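Acyl-coenzyme A oxidase 1 (Yarrowia lipolytica, PDB 5Y9D) catalyses the FAD-dependent oxidation of acyl-CoA by molecular oxygen to (2E)-enoyl-CoA and hydrogen peroxide in peroxisomal fatty acid beta-oxidation. Local coordinates at residues A582-K585 / D586-P590. Numbering follows the deposited sequence.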
# COMPACT_ATOMS: atom_id res chain seq x y z
N ALA A 582 -32.99 -7.51 0.05
CA ALA A 582 -34.31 -8.06 -0.13
C ALA A 582 -34.97 -8.40 1.19
O ALA A 582 -36.22 -8.40 1.27
CB ALA A 582 -34.24 -9.31 -1.02
N THR A 583 -34.15 -8.70 2.21
CA THR A 583 -34.65 -9.23 3.49
C THR A 583 -34.67 -8.20 4.60
O THR A 583 -34.99 -8.52 5.75
CB THR A 583 -33.79 -10.41 3.97
OG1 THR A 583 -32.48 -9.96 4.31
CG2 THR A 583 -33.67 -11.46 2.90
N ALA A 584 -34.35 -6.95 4.26
CA ALA A 584 -34.13 -5.90 5.26
C ALA A 584 -35.43 -5.37 5.82
O ALA A 584 -36.50 -5.55 5.22
CB ALA A 584 -33.35 -4.74 4.62
N LYS A 585 -35.34 -4.69 6.97
CA LYS A 585 -36.42 -3.79 7.40
C LYS A 585 -36.61 -2.76 6.31
O LYS A 585 -35.64 -2.30 5.69
CB LYS A 585 -36.12 -3.08 8.73
CG LYS A 585 -36.59 -3.84 9.95
CD LYS A 585 -36.99 -2.92 11.11
CE LYS A 585 -37.10 -3.70 12.42
NZ LYS A 585 -37.71 -5.08 12.29
N ASP A 586 -37.85 -2.37 6.11
CA ASP A 586 -38.22 -1.49 4.99
C ASP A 586 -37.66 -0.07 5.13
O ASP A 586 -37.18 0.53 4.15
CB ASP A 586 -39.74 -1.48 4.85
CG ASP A 586 -40.30 -2.88 4.50
OD1 ASP A 586 -39.76 -3.53 3.53
OD2 ASP A 586 -41.28 -3.30 5.19
N ASP A 587 -37.66 0.45 6.34
CA ASP A 587 -37.24 1.82 6.56
C ASP A 587 -35.79 2.07 6.10
O ASP A 587 -35.45 3.17 5.67
CB ASP A 587 -37.47 2.18 8.03
CG ASP A 587 -38.76 1.54 8.60
OD1 ASP A 587 -38.80 0.28 8.69
OD2 ASP A 587 -39.72 2.28 8.92
N ILE A 588 -34.95 1.03 6.15
CA ILE A 588 -33.53 1.16 5.77
C ILE A 588 -33.29 0.71 4.36
O ILE A 588 -32.30 1.11 3.72
CB ILE A 588 -32.58 0.42 6.74
CG1 ILE A 588 -32.87 -1.08 6.78
CG2 ILE A 588 -32.71 0.99 8.15
CD1 ILE A 588 -32.31 -1.82 7.98
N LYS A 589 -34.22 -0.06 3.82
CA LYS A 589 -34.00 -0.66 2.48
C LYS A 589 -33.55 0.34 1.40
O LYS A 589 -32.62 0.03 0.63
CB LYS A 589 -35.22 -1.44 2.01
CG LYS A 589 -34.87 -2.67 1.21
CD LYS A 589 -35.97 -3.09 0.25
CE LYS A 589 -36.96 -4.06 0.87
NZ LYS A 589 -37.54 -4.93 -0.20
N PRO A 590 -34.15 1.54 1.34
CA PRO A 590 -33.79 2.45 0.24
C PRO A 590 -32.38 3.03 0.32
O PRO A 590 -31.76 3.25 -0.71
CB PRO A 590 -34.83 3.56 0.32
CG PRO A 590 -35.95 2.96 1.09
CD PRO A 590 -35.30 2.05 2.10
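Lys585 and Ile588 meet where the chain turns into a new helix, and the carbonyl oxygen of Lys585 is the point on which the turn closes. Two weak hydrogen bonds reach that oxygen: an i to i+3 bond from Ile588 N, 3.4 Å from Lys585 O, and a more bent i to i+4 bond from Lys589 N. Lys589 N also bonds weakly to Asp586 O at 3.0 Å. The pattern is that of a loose first turn at the start of a helix, and the bonds help close the turn that residues 586-588 make. Lys585 thus contributes mainly backbone; beyond CB its chain, bent at chi2 and chi4, leads away, leaving NZ 6.5 Å from Asp587 OD1, too far for a salt bridge. Ile588 covers the same carbonyl. Its CG1 lies between the backbone N and the carbonyl carbon (chi1 61°), which brings it to 3.2 Å from Lys585 O, while CD1 runs on to Lys585 CB at 4.1 Å. CG1 also meets the methyl of Ala584, 4.3 Å from its CB. An alanine in place of Ile588 would probably lose the cover over Lys585 O and CB and the packing on Val47, opening a gap beside the turn. Lys589 packs on the same methyl, its CG 4.3 Å from Ala584 CB, roughly at right angles to Ile588's approach. Lysine suits this place: its methylenes pack while NZ reaches past them to 4.0 Å from Ala582 O, too far for a hydrogen bond. The turn joins helix 558-581 to helix 589-606 at the protein surface, far from the FAD site. An apolar residue suits position 588, which is buried against helix 44-52: Ile588 rests on Asp46 and Val47, and Ala584 touches Phe50.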